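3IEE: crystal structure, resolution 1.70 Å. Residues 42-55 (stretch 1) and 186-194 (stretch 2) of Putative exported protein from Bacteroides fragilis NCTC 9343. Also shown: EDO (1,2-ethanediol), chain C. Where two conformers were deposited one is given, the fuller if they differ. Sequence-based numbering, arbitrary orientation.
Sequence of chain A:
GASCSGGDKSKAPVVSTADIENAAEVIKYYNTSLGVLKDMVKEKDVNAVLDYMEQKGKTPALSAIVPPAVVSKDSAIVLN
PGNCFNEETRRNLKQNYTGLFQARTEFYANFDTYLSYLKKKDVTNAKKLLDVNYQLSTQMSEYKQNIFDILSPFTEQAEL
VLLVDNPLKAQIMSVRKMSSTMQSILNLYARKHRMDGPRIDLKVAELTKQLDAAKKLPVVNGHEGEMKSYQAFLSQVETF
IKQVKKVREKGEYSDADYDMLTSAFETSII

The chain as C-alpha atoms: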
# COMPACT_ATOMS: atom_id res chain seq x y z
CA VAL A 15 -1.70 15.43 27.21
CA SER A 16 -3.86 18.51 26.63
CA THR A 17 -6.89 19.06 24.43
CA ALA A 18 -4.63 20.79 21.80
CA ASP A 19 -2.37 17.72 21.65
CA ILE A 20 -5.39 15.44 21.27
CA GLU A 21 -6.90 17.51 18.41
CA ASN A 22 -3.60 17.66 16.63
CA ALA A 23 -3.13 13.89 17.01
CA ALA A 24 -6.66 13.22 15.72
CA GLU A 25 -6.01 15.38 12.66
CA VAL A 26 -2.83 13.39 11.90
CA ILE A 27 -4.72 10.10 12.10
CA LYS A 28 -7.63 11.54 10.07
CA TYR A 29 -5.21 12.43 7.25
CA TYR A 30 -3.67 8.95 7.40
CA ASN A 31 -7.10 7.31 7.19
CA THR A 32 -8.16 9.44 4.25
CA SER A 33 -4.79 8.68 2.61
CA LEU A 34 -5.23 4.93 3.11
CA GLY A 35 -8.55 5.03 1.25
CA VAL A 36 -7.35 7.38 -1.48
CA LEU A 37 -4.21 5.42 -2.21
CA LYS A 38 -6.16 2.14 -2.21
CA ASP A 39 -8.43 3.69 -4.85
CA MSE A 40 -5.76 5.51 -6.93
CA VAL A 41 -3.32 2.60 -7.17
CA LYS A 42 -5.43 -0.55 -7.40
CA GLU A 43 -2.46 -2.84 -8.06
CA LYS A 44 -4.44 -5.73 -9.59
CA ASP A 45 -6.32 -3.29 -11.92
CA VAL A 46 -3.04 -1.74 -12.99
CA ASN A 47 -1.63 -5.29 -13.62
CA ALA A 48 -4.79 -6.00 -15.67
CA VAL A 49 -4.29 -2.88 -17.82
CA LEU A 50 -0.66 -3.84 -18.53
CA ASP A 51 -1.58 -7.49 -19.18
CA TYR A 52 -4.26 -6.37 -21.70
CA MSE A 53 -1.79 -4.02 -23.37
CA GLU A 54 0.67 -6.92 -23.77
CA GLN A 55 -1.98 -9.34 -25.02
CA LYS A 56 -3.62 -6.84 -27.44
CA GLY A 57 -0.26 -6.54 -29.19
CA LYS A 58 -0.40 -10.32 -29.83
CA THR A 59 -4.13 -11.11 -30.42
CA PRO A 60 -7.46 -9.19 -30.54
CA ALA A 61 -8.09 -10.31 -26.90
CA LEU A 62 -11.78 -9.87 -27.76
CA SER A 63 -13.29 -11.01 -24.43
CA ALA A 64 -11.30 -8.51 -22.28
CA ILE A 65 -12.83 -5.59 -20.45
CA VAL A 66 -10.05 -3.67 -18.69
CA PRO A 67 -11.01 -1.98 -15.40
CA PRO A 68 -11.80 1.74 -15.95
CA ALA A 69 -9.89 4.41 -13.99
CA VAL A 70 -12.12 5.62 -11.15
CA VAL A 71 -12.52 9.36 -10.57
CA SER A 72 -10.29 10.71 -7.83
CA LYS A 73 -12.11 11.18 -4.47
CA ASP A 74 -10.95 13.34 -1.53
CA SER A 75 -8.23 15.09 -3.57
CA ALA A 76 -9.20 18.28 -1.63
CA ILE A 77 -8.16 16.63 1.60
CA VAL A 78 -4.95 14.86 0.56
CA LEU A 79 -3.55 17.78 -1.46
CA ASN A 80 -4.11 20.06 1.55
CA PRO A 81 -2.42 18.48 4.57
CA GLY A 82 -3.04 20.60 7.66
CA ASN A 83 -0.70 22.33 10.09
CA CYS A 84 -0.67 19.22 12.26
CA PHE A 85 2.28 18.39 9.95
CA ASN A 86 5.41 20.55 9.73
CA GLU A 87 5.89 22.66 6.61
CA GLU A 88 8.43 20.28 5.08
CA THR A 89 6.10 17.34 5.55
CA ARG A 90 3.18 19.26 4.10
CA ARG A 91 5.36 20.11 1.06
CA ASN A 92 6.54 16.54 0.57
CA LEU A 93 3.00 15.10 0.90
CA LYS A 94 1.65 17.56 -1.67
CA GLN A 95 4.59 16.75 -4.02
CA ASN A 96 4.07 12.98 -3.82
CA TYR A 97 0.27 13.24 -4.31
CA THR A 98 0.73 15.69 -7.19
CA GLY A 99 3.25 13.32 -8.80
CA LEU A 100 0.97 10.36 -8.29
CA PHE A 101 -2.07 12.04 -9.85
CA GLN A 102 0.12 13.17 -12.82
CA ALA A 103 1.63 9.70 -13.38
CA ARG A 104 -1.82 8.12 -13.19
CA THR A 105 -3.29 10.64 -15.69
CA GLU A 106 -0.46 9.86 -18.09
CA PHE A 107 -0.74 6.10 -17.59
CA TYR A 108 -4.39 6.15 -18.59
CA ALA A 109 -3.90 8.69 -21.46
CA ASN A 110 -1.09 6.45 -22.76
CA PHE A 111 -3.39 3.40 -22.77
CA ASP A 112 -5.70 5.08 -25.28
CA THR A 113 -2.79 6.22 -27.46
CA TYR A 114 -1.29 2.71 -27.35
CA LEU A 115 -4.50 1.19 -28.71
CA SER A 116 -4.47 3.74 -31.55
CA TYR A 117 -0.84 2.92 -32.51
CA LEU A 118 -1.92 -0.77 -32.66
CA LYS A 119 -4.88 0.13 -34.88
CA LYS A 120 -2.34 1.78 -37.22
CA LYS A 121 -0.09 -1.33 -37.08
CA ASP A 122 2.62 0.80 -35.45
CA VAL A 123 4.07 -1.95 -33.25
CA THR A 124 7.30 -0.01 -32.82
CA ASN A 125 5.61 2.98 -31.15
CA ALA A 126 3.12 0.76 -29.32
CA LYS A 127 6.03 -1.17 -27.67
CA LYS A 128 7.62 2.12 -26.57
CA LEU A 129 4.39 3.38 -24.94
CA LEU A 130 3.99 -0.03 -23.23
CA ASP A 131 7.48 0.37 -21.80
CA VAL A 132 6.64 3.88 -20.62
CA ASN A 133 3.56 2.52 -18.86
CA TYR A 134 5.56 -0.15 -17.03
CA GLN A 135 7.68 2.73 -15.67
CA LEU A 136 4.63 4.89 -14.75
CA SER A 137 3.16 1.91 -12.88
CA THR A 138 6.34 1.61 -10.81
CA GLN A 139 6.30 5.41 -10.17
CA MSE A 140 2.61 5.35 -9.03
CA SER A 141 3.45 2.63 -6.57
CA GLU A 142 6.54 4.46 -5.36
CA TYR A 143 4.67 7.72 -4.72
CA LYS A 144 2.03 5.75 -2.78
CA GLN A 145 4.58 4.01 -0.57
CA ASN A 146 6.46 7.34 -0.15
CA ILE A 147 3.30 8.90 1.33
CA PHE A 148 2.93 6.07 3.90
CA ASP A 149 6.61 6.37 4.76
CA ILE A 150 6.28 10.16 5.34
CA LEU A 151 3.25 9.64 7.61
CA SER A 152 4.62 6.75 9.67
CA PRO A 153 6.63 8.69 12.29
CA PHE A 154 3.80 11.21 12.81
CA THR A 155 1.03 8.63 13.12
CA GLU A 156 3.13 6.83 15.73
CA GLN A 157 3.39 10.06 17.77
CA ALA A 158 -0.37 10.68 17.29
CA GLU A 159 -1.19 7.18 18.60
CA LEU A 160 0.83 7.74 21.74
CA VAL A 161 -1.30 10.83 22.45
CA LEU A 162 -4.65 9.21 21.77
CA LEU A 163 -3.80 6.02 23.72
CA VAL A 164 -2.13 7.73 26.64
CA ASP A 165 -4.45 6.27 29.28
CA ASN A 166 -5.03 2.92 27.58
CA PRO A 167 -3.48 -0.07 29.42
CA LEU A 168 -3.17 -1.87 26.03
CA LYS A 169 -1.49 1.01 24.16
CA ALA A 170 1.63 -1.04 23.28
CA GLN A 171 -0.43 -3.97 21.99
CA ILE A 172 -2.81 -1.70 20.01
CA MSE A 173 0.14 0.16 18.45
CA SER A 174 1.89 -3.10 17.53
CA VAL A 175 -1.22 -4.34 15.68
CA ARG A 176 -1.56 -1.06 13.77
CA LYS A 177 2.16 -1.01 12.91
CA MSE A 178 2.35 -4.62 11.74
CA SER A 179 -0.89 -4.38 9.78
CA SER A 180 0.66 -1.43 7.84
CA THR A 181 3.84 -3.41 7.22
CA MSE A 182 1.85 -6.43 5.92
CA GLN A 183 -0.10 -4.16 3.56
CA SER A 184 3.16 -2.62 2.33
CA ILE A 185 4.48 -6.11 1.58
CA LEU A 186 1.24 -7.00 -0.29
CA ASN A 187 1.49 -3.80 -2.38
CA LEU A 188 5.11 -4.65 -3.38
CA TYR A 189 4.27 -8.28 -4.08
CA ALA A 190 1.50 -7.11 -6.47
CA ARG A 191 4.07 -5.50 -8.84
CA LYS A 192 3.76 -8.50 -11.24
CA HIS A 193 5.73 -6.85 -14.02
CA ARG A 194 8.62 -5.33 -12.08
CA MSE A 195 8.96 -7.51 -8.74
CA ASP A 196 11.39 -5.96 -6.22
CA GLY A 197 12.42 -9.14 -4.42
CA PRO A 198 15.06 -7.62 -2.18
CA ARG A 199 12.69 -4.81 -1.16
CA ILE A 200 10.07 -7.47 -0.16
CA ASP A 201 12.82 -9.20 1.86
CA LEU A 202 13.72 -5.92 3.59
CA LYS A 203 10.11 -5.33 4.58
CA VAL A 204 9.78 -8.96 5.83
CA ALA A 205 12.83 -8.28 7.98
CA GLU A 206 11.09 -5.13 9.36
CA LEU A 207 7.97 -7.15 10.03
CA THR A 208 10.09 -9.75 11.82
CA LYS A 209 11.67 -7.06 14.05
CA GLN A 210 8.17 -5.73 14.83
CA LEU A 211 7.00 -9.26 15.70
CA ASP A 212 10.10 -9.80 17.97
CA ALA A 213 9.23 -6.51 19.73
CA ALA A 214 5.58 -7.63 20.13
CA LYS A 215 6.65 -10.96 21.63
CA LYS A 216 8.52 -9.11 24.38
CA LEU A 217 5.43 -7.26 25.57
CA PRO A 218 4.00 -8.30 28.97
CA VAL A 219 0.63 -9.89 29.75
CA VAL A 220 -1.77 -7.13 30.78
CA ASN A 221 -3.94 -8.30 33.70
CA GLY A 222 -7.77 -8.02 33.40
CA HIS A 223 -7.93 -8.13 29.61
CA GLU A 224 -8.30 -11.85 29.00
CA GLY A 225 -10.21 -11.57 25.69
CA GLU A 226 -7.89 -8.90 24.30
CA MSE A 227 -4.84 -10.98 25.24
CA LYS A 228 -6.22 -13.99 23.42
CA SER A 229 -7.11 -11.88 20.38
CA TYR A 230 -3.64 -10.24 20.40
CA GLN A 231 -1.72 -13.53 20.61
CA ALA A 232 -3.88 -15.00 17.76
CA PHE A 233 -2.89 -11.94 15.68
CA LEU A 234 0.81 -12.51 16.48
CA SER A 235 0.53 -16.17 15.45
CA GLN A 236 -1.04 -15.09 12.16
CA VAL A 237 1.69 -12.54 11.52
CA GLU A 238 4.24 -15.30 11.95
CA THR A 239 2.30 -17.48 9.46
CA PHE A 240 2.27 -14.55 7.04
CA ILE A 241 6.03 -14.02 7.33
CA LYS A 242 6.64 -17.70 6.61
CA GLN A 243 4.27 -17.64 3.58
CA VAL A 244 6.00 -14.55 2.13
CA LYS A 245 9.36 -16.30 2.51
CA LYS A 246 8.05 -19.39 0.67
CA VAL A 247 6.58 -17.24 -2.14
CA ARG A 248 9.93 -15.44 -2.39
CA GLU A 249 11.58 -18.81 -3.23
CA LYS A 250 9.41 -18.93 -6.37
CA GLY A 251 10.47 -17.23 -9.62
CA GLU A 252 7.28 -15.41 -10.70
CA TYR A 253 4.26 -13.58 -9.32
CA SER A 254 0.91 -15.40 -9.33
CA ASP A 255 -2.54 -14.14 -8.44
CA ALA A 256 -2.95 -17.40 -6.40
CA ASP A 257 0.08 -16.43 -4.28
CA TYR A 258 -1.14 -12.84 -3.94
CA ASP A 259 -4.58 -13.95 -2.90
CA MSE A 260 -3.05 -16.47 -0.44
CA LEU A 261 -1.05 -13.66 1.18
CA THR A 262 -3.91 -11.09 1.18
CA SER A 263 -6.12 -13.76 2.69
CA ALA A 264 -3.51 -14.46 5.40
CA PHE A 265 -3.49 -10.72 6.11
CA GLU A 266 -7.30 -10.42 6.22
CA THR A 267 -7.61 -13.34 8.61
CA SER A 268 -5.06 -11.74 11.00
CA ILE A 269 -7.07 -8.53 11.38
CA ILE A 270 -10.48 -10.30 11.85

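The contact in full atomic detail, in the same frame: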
# COMPACT_ATOMS: atom_id res chain seq x y z
N LYS A 42 -4.85 0.79 -7.57
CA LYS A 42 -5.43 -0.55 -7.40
C LYS A 42 -4.49 -1.51 -8.12
O LYS A 42 -4.60 -1.68 -9.32
CB LYS A 42 -6.85 -0.63 -8.00
CG LYS A 42 -7.95 0.22 -7.33
CD LYS A 42 -9.27 0.20 -8.16
CE LYS A 42 -10.31 1.22 -7.66
NZ LYS A 42 -11.41 1.44 -8.67
N GLU A 43 -3.59 -2.16 -7.39
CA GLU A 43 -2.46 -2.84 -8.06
C GLU A 43 -2.93 -3.93 -9.04
O GLU A 43 -2.36 -4.09 -10.09
CB GLU A 43 -1.52 -3.46 -7.04
CG GLU A 43 -0.78 -2.47 -6.10
CD GLU A 43 -1.65 -1.83 -5.00
OE1 GLU A 43 -2.82 -2.27 -4.68
OE2 GLU A 43 -1.11 -0.87 -4.44
N LYS A 44 -3.94 -4.71 -8.65
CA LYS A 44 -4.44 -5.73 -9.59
C LYS A 44 -5.08 -5.15 -10.88
O LYS A 44 -4.95 -5.76 -11.96
CB LYS A 44 -5.34 -6.75 -8.87
CG LYS A 44 -4.51 -7.88 -8.20
CD LYS A 44 -5.37 -8.81 -7.33
CE LYS A 44 -5.81 -10.07 -8.02
NZ LYS A 44 -6.57 -10.91 -7.03
N ASP A 45 -5.75 -3.99 -10.77
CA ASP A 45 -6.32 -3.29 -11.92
C ASP A 45 -5.21 -2.76 -12.82
O ASP A 45 -5.27 -2.90 -14.05
CB ASP A 45 -7.23 -2.14 -11.52
CG ASP A 45 -8.57 -2.62 -10.91
OD1 ASP A 45 -8.76 -3.83 -10.79
OD2 ASP A 45 -9.41 -1.76 -10.56
N VAL A 46 -4.17 -2.19 -12.21
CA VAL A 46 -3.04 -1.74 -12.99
C VAL A 46 -2.36 -2.91 -13.73
O VAL A 46 -2.05 -2.79 -14.92
CB VAL A 46 -2.03 -0.96 -12.12
CG1 VAL A 46 -0.77 -0.57 -12.94
CG2 VAL A 46 -2.72 0.30 -11.50
N ASN A 47 -2.14 -4.03 -13.03
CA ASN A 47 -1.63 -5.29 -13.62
C ASN A 47 -2.48 -5.75 -14.83
O ASN A 47 -1.94 -6.18 -15.88
CB ASN A 47 -1.65 -6.43 -12.59
CG ASN A 47 -0.59 -6.28 -11.49
OD1 ASN A 47 0.28 -5.43 -11.58
ND2 ASN A 47 -0.68 -7.14 -10.46
N ALA A 48 -3.80 -5.67 -14.64
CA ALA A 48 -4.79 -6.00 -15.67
C ALA A 48 -4.69 -5.11 -16.91
O ALA A 48 -4.82 -5.61 -18.05
CB ALA A 48 -6.23 -5.96 -15.08
N VAL A 49 -4.47 -3.80 -16.71
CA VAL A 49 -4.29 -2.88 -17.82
C VAL A 49 -3.03 -3.27 -18.60
O VAL A 49 -3.06 -3.38 -19.82
CB VAL A 49 -4.29 -1.39 -17.35
CG1 VAL A 49 -3.86 -0.48 -18.46
CG2 VAL A 49 -5.69 -0.98 -16.79
N LEU A 50 -1.92 -3.49 -17.88
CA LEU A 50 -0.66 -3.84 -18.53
C LEU A 50 -0.73 -5.21 -19.23
O LEU A 50 -0.19 -5.40 -20.33
CB LEU A 50 0.48 -3.84 -17.51
CG LEU A 50 0.89 -2.46 -16.93
CD1 LEU A 50 1.83 -2.75 -15.72
CD2 LEU A 50 1.58 -1.55 -17.98
N ASP A 51 -1.40 -6.15 -18.60
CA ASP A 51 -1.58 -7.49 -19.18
C ASP A 51 -2.37 -7.40 -20.50
O ASP A 51 -2.01 -8.05 -21.49
CB ASP A 51 -2.32 -8.39 -18.22
CG ASP A 51 -1.44 -8.95 -17.10
OD1 ASP A 51 -0.23 -8.95 -17.24
OD2 ASP A 51 -2.02 -9.46 -16.12
N TYR A 52 -3.46 -6.64 -20.49
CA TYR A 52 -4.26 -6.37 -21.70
C TYR A 52 -3.45 -5.68 -22.77
O TYR A 52 -3.48 -6.06 -23.94
CB TYR A 52 -5.51 -5.54 -21.38
CG TYR A 52 -6.39 -5.26 -22.63
CD1 TYR A 52 -7.13 -6.28 -23.24
CD2 TYR A 52 -6.36 -4.03 -23.25
CE1 TYR A 52 -7.87 -6.03 -24.37
CE2 TYR A 52 -7.11 -3.76 -24.36
CZ TYR A 52 -7.84 -4.76 -24.96
OH TYR A 52 -8.62 -4.50 -26.06
N MSE A 53 -2.71 -4.64 -22.40
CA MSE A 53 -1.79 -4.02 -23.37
C MSE A 53 -0.88 -5.04 -24.03
O MSE A 53 -0.80 -5.07 -25.27
CB MSE A 53 -0.98 -2.87 -22.72
CG MSE A 53 -1.81 -1.67 -22.39
SE MSE A 53 -0.90 -0.34 -21.35
CE MSE A 53 0.22 0.42 -22.74
N GLU A 54 -0.23 -5.89 -23.23
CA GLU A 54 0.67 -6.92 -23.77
C GLU A 54 -0.08 -7.87 -24.72
O GLU A 54 0.37 -8.16 -25.83
CB GLU A 54 1.28 -7.80 -22.67
CG GLU A 54 2.25 -7.12 -21.73
CD GLU A 54 2.60 -7.98 -20.47
OE1 GLU A 54 1.80 -8.88 -20.06
OE2 GLU A 54 3.69 -7.76 -19.89
N GLN A 55 -1.22 -8.36 -24.25
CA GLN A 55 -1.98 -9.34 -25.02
C GLN A 55 -2.52 -8.75 -26.32
O GLN A 55 -2.46 -9.42 -27.35
CB GLN A 55 -3.13 -9.90 -24.18
CG GLN A 55 -3.84 -11.05 -24.85
CD GLN A 55 -2.88 -12.10 -25.38
OE1 GLN A 55 -2.92 -12.44 -26.60
NE2 GLN A 55 -2.01 -12.63 -24.50
N LEU A 186 2.25 -6.64 0.75
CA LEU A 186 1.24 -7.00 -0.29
C LEU A 186 1.34 -6.09 -1.53
O LEU A 186 1.36 -6.57 -2.68
CB LEU A 186 -0.17 -6.96 0.28
CG LEU A 186 -0.51 -8.04 1.32
CD1 LEU A 186 -1.87 -7.75 1.92
CD2 LEU A 186 -0.42 -9.44 0.73
N ASN A 187 1.41 -4.80 -1.29
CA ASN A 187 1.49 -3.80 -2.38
C ASN A 187 2.76 -3.96 -3.23
O ASN A 187 2.72 -3.73 -4.47
CB ASN A 187 1.38 -2.34 -1.86
CG ASN A 187 0.04 -2.06 -1.17
OD1 ASN A 187 -0.93 -2.79 -1.31
ND2 ASN A 187 0.03 -1.00 -0.37
N LEU A 188 3.89 -4.33 -2.61
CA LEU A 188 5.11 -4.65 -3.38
C LEU A 188 4.95 -5.94 -4.14
O LEU A 188 5.33 -6.04 -5.32
CB LEU A 188 6.37 -4.75 -2.49
CG LEU A 188 6.96 -3.51 -1.81
CD1 LEU A 188 7.81 -3.93 -0.58
CD2 LEU A 188 7.76 -2.61 -2.77
N TYR A 189 4.42 -6.96 -3.47
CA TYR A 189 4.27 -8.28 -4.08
C TYR A 189 3.39 -8.18 -5.36
O TYR A 189 3.60 -8.90 -6.32
CB TYR A 189 3.75 -9.35 -3.10
CG TYR A 189 3.67 -10.68 -3.80
CD1 TYR A 189 4.84 -11.39 -4.14
CD2 TYR A 189 2.47 -11.18 -4.27
CE1 TYR A 189 4.77 -12.58 -4.87
CE2 TYR A 189 2.41 -12.33 -5.01
CZ TYR A 189 3.55 -13.04 -5.31
OH TYR A 189 3.49 -14.21 -6.06
N ALA A 190 2.39 -7.32 -5.32
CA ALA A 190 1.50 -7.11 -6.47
C ALA A 190 2.13 -6.51 -7.73
O ALA A 190 1.43 -6.41 -8.76
CB ALA A 190 0.29 -6.24 -6.04
N ARG A 191 3.39 -6.10 -7.67
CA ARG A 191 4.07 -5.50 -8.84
C ARG A 191 4.54 -6.64 -9.77
O ARG A 191 5.74 -6.87 -9.92
CB ARG A 191 5.23 -4.57 -8.42
CG ARG A 191 4.89 -3.49 -7.36
CD ARG A 191 5.81 -2.23 -7.43
NE ARG A 191 6.02 -1.52 -6.15
CZ ARG A 191 6.67 -0.35 -6.03
NH1 ARG A 191 7.15 0.24 -7.13
NH2 ARG A 191 6.82 0.27 -4.83
N LYS A 192 3.57 -7.33 -10.37
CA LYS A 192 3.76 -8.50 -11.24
C LYS A 192 4.85 -8.30 -12.28
O LYS A 192 5.65 -9.19 -12.54
CB LYS A 192 2.42 -8.80 -11.93
CG LYS A 192 2.43 -9.76 -13.02
CD LYS A 192 1.00 -10.04 -13.51
CE LYS A 192 1.04 -10.96 -14.72
NZ LYS A 192 -0.31 -11.43 -15.06
N HIS A 193 4.85 -7.13 -12.90
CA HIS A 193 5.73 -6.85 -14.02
C HIS A 193 7.09 -6.29 -13.68
O HIS A 193 7.96 -6.26 -14.53
CB HIS A 193 5.00 -5.95 -15.01
CG HIS A 193 3.76 -6.58 -15.56
ND1 HIS A 193 2.50 -6.22 -15.13
CD2 HIS A 193 3.58 -7.54 -16.50
CE1 HIS A 193 1.60 -6.94 -15.77
NE2 HIS A 193 2.23 -7.75 -16.61
N ARG A 194 7.30 -5.81 -12.46
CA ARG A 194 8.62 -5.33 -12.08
C ARG A 194 8.91 -5.53 -10.60
O ARG A 194 9.25 -4.62 -9.86
CB ARG A 194 8.86 -3.89 -12.49
CG ARG A 194 10.35 -3.53 -12.37
CD ARG A 194 10.58 -2.07 -12.60
NE ARG A 194 10.19 -1.71 -13.95
CZ ARG A 194 10.28 -0.48 -14.45
NH1 ARG A 194 10.71 0.53 -13.69
NH2 ARG A 194 9.90 -0.28 -15.70
C1 EDO C . 0.79 -2.04 -9.94
O1 EDO C . 1.25 -3.37 -9.61
C2 EDO C . 1.88 -1.01 -9.63
O2 EDO C . 1.42 0.33 -9.89
O HOH W 1 -1.95 -4.55 -3.11
O HOH W 2 2.83 -5.01 -12.64

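A single carboxylate on a helix can hold two neighbouring side chains of a turn, and Asp-51 illustrates the principle. Its OD2 forms a salt bridge with Lys-192, 2.8 Å from NZ, while its OD1 accepts a weak hydrogen bond from His-193, 2.8 Å from NE2. The two basic residues lie side by side in the type I turn from Arg-191 to Arg-194, and both direct CB toward the helix; the fully extended lysine (all four chi angles t) has the reach needed to bring its ammonium to the acid.

One helical turn earlier, Asn-47 grips the backbone instead. Its ND2 donates to Ala-190 O (2.8 Å, 156°), a carbonyl that also receives a weak bond from Lys-192 N. An amide suits this buried place because it donates and accepts at once: OD1 takes a hydrogen bond from a water that also accepts from His-193 N and lies 2.8 Å from His-193 ND1. Asn-47 OD1 further accepts a bond from O1 of 1,2-ethanediol at 3.0 Å, probably a guest from the crystallisation liquor.

At the start of the helix the polar link is through water. A second water donates to Asn-187 OD1 (2.7 Å) and, weakly, to Glu-43 OE1 (2.9 Å).

Packing completes the contact, which buries 439 Å² in all. Ala-190 CB meets Glu-43 CB at 3.5 Å, and the small methyl allows the backbones to come close, with the two CA atoms 6.0 Å apart. His-193 gives up the most surface: Asp-51 OD1 and Asn-47 O lie at its ring edge, Leu-50 CD1 approaches ND1 at 3.6 Å, and Glu-54 OE2 comes within 3.4 Å of CD2. Leu-50 adds an apolar contact to a ring whose other close neighbours on this helix are oxygens of Asn-47, Asp-51 and Glu-54. The spacing of Glu-43, Asn-47, Leu-50, Asp-51 and Glu-54 follows the helical repeat, gathering them along one side.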